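Local coordinates for protein hydrogenase maturation factor (Thermoanaerobacter tengcongensis, PDB 3VTH) that probably transfers a carbamoyl group from carbamoyl phosphate to the C-terminal cysteine of HypE, using ATP, during maturation of [NiFe]-hydrogenases, at residues His483-Leu497 against Tyr725-Leu739. Sequence-based numbering, arbitrary orientation.
Sequences HHHAHIASCMAEHNL and YSNSKVPCNDGGISL. With FE (Fe (III) ion), chain I; AP2 (phosphomethylphosphonic acid adenosyl ester), chain H.
His483 and His487, one turn apart on helix 483-494, bind the iron(III) ion together with Asp734. NE2 of His483, NE2 of His487 and OD1 of Asp734 each lie 2.2 Å from the metal. Two oxygens of the bound nucleotide analogue and Asp507 complete the site. Backbone N of Asp734 also donates to O1A of the nucleotide. The ring nitrogens turned away from the iron are satisfied too. ND1 of His483 pairs with Asp460, and ND1 of His487 donates to a water 3.0 Å away. That water donates in turn to Ser490 OG and Pro731 O, while Ser490 OG itself donates a hydrogen bond to His487 O. Ile737 CD1 sits over the faces of both histidine rings, 3.4 Å from the centroid of His487.

At the other end of the helix, Glu494 reaches into the 728-730 loop. With CG anti to the carbonyl carbon (chi1 -61°) and the chain extended beyond it, the carboxylate reaches the backbone N-H groups of the loop. OE1 takes Lys729 N at 2.8 Å in a nearly straight bond. OE2 takes Ser728 N on its syn side at 2.9 Å, and Val730 N from well above the carboxylate plane. With an alanine here, the backbone N-H groups of Ser728, Lys729 and Val730 would probably lose their shared acceptor, and the loop would be less firmly fixed. Next along, His495 NE2 donates to Ser726 O at 2.9 Å. The edge of Tyr725 meets the His495 face, and Leu497 CD1 covers a face of the tyrosine ring.

The contact joins the two halves of the Kae1-like domain, of the actin-like ATPase clan. Helix 483-494 packs against helix 737-749 through Ala489 and Ala493, and against strands 501-507 and 696-700 through Ile488. Strand 723-726 runs parallel to strand 696-700, and Tyr725 bonds through its backbone to Val697 and Leu699.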
# COMPACT_ATOMS: atom_id res chain seq x y z
N HIS A 483 16.97 10.60 -2.06
CA HIS A 483 16.13 9.42 -1.80
C HIS A 483 15.86 9.16 -0.32
O HIS A 483 14.73 8.92 0.10
CB HIS A 483 16.80 8.19 -2.42
CG HIS A 483 15.95 6.95 -2.39
ND1 HIS A 483 15.01 6.67 -3.37
CD2 HIS A 483 15.91 5.91 -1.52
CE1 HIS A 483 14.43 5.51 -3.10
NE2 HIS A 483 14.96 5.03 -1.99
N HIS A 484 16.93 9.17 0.48
CA HIS A 484 16.81 8.86 1.89
C HIS A 484 16.17 9.97 2.69
O HIS A 484 15.41 9.71 3.61
CB HIS A 484 18.16 8.36 2.44
CG HIS A 484 18.62 7.15 1.69
ND1 HIS A 484 19.40 7.23 0.56
CD2 HIS A 484 18.30 5.84 1.83
CE1 HIS A 484 19.58 6.02 0.06
NE2 HIS A 484 18.93 5.16 0.82
N HIS A 485 16.44 11.22 2.30
CA HIS A 485 15.72 12.35 2.85
C HIS A 485 14.22 12.13 2.63
O HIS A 485 13.43 12.31 3.56
CB HIS A 485 16.24 13.66 2.21
CG HIS A 485 15.68 14.91 2.83
ND1 HIS A 485 15.70 16.12 2.18
CD2 HIS A 485 15.10 15.13 4.04
CE1 HIS A 485 15.15 17.04 2.95
NE2 HIS A 485 14.76 16.46 4.08
N ALA A 486 13.82 11.74 1.42
CA ALA A 486 12.41 11.49 1.10
C ALA A 486 11.78 10.38 1.97
O ALA A 486 10.65 10.53 2.42
CB ALA A 486 12.23 11.18 -0.37
N HIS A 487 12.50 9.27 2.19
CA HIS A 487 12.01 8.21 3.11
C HIS A 487 11.71 8.81 4.49
O HIS A 487 10.63 8.57 5.06
CB HIS A 487 13.06 7.08 3.28
CG HIS A 487 12.99 5.99 2.25
ND1 HIS A 487 11.84 5.29 1.96
CD2 HIS A 487 13.97 5.43 1.49
CE1 HIS A 487 12.11 4.36 1.06
NE2 HIS A 487 13.39 4.43 0.75
N ILE A 488 12.65 9.58 5.04
CA ILE A 488 12.45 10.17 6.37
C ILE A 488 11.24 11.13 6.37
O ILE A 488 10.42 11.11 7.30
CB ILE A 488 13.73 10.89 6.90
CG1 ILE A 488 14.92 9.93 6.97
CG2 ILE A 488 13.50 11.56 8.29
CD1 ILE A 488 14.65 8.60 7.72
N ALA A 489 11.13 11.95 5.32
CA ALA A 489 10.04 12.92 5.21
C ALA A 489 8.67 12.26 5.05
O ALA A 489 7.67 12.80 5.54
CB ALA A 489 10.28 13.88 4.05
N SER A 490 8.62 11.10 4.39
CA SER A 490 7.36 10.36 4.23
C SER A 490 6.77 10.00 5.59
O SER A 490 5.56 10.13 5.81
CB SER A 490 7.50 9.12 3.32
OG SER A 490 8.17 8.02 3.95
N CYS A 491 7.63 9.56 6.50
CA CYS A 491 7.21 9.28 7.88
C CYS A 491 6.86 10.57 8.63
O CYS A 491 5.82 10.64 9.29
CB CYS A 491 8.29 8.48 8.61
SG CYS A 491 7.88 8.14 10.32
N MET A 492 7.69 11.61 8.51
CA MET A 492 7.38 12.91 9.13
C MET A 492 6.00 13.43 8.70
O MET A 492 5.22 13.90 9.55
CB MET A 492 8.44 13.95 8.78
CG MET A 492 9.83 13.66 9.37
SD MET A 492 11.09 14.81 8.79
CE MET A 492 10.54 16.30 9.65
N ALA A 493 5.71 13.35 7.40
CA ALA A 493 4.40 13.73 6.85
C ALA A 493 3.20 13.05 7.55
O ALA A 493 2.21 13.71 7.85
CB ALA A 493 4.37 13.44 5.34
N GLU A 494 3.29 11.74 7.78
CA GLU A 494 2.22 10.96 8.45
C GLU A 494 2.02 11.41 9.87
O GLU A 494 0.91 11.34 10.40
CB GLU A 494 2.59 9.48 8.60
CG GLU A 494 2.83 8.71 7.39
CD GLU A 494 2.77 7.21 7.68
OE1 GLU A 494 1.97 6.79 8.56
OE2 GLU A 494 3.53 6.47 7.04
N HIS A 495 3.12 11.82 10.50
CA HIS A 495 3.06 12.18 11.90
C HIS A 495 3.05 13.68 12.13
O HIS A 495 3.22 14.13 13.26
CB HIS A 495 4.19 11.50 12.67
CG HIS A 495 4.11 10.00 12.63
ND1 HIS A 495 3.27 9.28 13.44
CD2 HIS A 495 4.74 9.10 11.84
CE1 HIS A 495 3.39 7.99 13.17
NE2 HIS A 495 4.28 7.85 12.20
N ASN A 496 2.85 14.46 11.07
CA ASN A 496 2.81 15.93 11.16
C ASN A 496 4.06 16.53 11.81
O ASN A 496 3.98 17.50 12.57
CB ASN A 496 1.53 16.40 11.88
CG ASN A 496 0.28 15.76 11.30
OD1 ASN A 496 -0.48 15.09 12.01
ND2 ASN A 496 0.08 15.94 10.00
N LEU A 497 5.22 15.96 11.50
CA LEU A 497 6.47 16.48 12.02
C LEU A 497 7.05 17.48 11.04
O LEU A 497 7.02 17.27 9.82
CB LEU A 497 7.48 15.36 12.31
CG LEU A 497 7.03 14.24 13.26
CD1 LEU A 497 8.09 13.15 13.33
CD2 LEU A 497 6.70 14.78 14.67
N TYR A 725 9.38 7.34 15.67
CA TYR A 725 8.36 7.30 14.64
C TYR A 725 8.78 6.39 13.49
O TYR A 725 9.95 6.33 13.11
CB TYR A 725 8.12 8.70 14.09
CG TYR A 725 7.79 9.75 15.13
CD1 TYR A 725 6.46 10.11 15.38
CD2 TYR A 725 8.80 10.39 15.85
CE1 TYR A 725 6.15 11.09 16.34
CE2 TYR A 725 8.51 11.37 16.80
CZ TYR A 725 7.18 11.71 17.04
OH TYR A 725 6.91 12.68 17.99
N SER A 726 7.81 5.67 12.94
CA SER A 726 8.02 5.00 11.66
C SER A 726 6.75 5.03 10.83
O SER A 726 5.69 5.42 11.32
CB SER A 726 8.54 3.57 11.83
OG SER A 726 9.10 3.13 10.59
N ASN A 727 6.87 4.64 9.57
CA ASN A 727 5.77 4.64 8.63
C ASN A 727 4.67 3.71 9.05
O ASN A 727 4.92 2.67 9.68
CB ASN A 727 6.26 4.24 7.23
CG ASN A 727 7.11 5.33 6.57
OD1 ASN A 727 6.58 6.34 6.09
ND2 ASN A 727 8.41 5.13 6.58
N SER A 728 3.44 4.09 8.69
CA SER A 728 2.26 3.30 9.05
C SER A 728 1.18 3.33 7.95
O SER A 728 0.70 2.30 7.52
CB SER A 728 1.71 3.79 10.40
OG SER A 728 0.57 3.03 10.78
N LYS A 729 0.83 4.52 7.50
CA LYS A 729 -0.20 4.75 6.48
C LYS A 729 0.35 4.62 5.08
O LYS A 729 -0.41 4.30 4.14
CB LYS A 729 -0.75 6.18 6.66
CG LYS A 729 -1.57 6.32 7.94
CD LYS A 729 -2.15 7.72 8.08
CE LYS A 729 -3.19 7.79 9.19
NZ LYS A 729 -2.65 7.33 10.50
N VAL A 730 1.65 4.89 4.92
CA VAL A 730 2.34 4.64 3.64
C VAL A 730 3.54 3.74 3.97
O VAL A 730 3.91 3.65 5.13
CB VAL A 730 2.74 5.94 2.87
CG1 VAL A 730 1.53 6.90 2.71
CG2 VAL A 730 3.94 6.67 3.53
N PRO A 731 4.09 3.03 2.97
CA PRO A 731 5.17 2.10 3.28
C PRO A 731 6.51 2.80 3.63
O PRO A 731 6.75 3.94 3.21
CB PRO A 731 5.32 1.29 1.98
CG PRO A 731 3.96 1.43 1.28
CD PRO A 731 3.61 2.87 1.58
N CYS A 732 7.34 2.10 4.42
CA CYS A 732 8.71 2.54 4.64
C CYS A 732 9.55 2.15 3.42
O CYS A 732 10.66 2.65 3.25
CB CYS A 732 9.29 1.94 5.94
SG CYS A 732 9.38 0.12 5.94
N ASN A 733 9.02 1.27 2.57
CA ASN A 733 9.69 0.96 1.29
C ASN A 733 9.45 2.06 0.26
O ASN A 733 8.83 3.08 0.57
CB ASN A 733 9.31 -0.43 0.77
CG ASN A 733 7.83 -0.54 0.39
OD1 ASN A 733 7.27 0.33 -0.31
ND2 ASN A 733 7.19 -1.62 0.83
N ASP A 734 9.94 1.87 -0.97
CA ASP A 734 9.87 2.95 -1.96
C ASP A 734 8.47 3.39 -2.38
O ASP A 734 8.32 4.44 -3.02
CB ASP A 734 10.73 2.62 -3.19
CG ASP A 734 12.21 2.83 -2.94
OD1 ASP A 734 12.58 3.18 -1.80
OD2 ASP A 734 13.02 2.68 -3.88
N GLY A 735 7.47 2.58 -2.03
CA GLY A 735 6.04 2.97 -2.17
C GLY A 735 5.72 4.26 -1.43
O GLY A 735 4.79 4.96 -1.79
N GLY A 736 6.49 4.58 -0.39
CA GLY A 736 6.24 5.80 0.39
C GLY A 736 7.02 7.04 -0.06
O GLY A 736 6.73 8.14 0.38
N ILE A 737 7.99 6.87 -0.97
CA ILE A 737 8.91 7.95 -1.38
C ILE A 737 8.18 9.21 -1.90
O ILE A 737 8.56 10.32 -1.55
CB ILE A 737 9.91 7.41 -2.43
CG1 ILE A 737 11.00 6.54 -1.76
CG2 ILE A 737 10.49 8.50 -3.30
CD1 ILE A 737 12.04 7.32 -0.93
N SER A 738 7.14 9.03 -2.71
CA SER A 738 6.43 10.17 -3.29
C SER A 738 5.81 11.11 -2.25
O SER A 738 5.75 12.32 -2.47
CB SER A 738 5.38 9.69 -4.29
OG SER A 738 4.34 8.99 -3.60
N LEU A 739 5.34 10.58 -1.12
CA LEU A 739 4.81 11.43 -0.06
C LEU A 739 5.91 12.32 0.56
O LEU A 739 5.69 13.53 0.80
CB LEU A 739 4.10 10.61 1.01
CG LEU A 739 3.56 11.41 2.20
CD1 LEU A 739 2.43 12.43 1.77
CD2 LEU A 739 3.06 10.49 3.29
FE FE I . 14.52 3.28 -0.72
PB AP2 H . 15.66 0.94 -2.67
O1B AP2 H . 16.56 -0.01 -1.93
O2B AP2 H . 15.51 2.31 -2.10
O3B AP2 H . 15.89 0.89 -4.16
C3A AP2 H . 14.03 0.15 -2.47
PA AP2 H . 13.38 0.14 -0.78
O1A AP2 H . 11.96 -0.34 -1.02
O2A AP2 H . 13.62 1.39 0.04
O5' AP2 H . 14.23 -1.02 -0.03
C5' AP2 H . 14.00 -2.36 -0.42
C4' AP2 H . 15.16 -3.15 0.15
O4' AP2 H . 15.00 -3.28 1.56
C3' AP2 H . 15.22 -4.57 -0.38
O3' AP2 H . 15.80 -4.61 -1.68
C2' AP2 H . 16.06 -5.22 0.70
O2' AP2 H . 17.43 -4.92 0.38
C1' AP2 H . 15.62 -4.50 1.98
N9 AP2 H . 14.68 -5.42 2.69
C8 AP2 H . 13.46 -5.84 2.28
N7 AP2 H . 12.91 -6.72 3.16
C5 AP2 H . 13.78 -6.86 4.18
C6 AP2 H . 13.82 -7.64 5.44
N6 AP2 H . 12.80 -8.44 5.81
N1 AP2 H . 14.94 -7.51 6.21
C2 AP2 H . 15.96 -6.70 5.88
N3 AP2 H . 15.99 -5.97 4.74
C4 AP2 H . 14.94 -6.02 3.87
O HOH W 1 8.95 5.77 2.55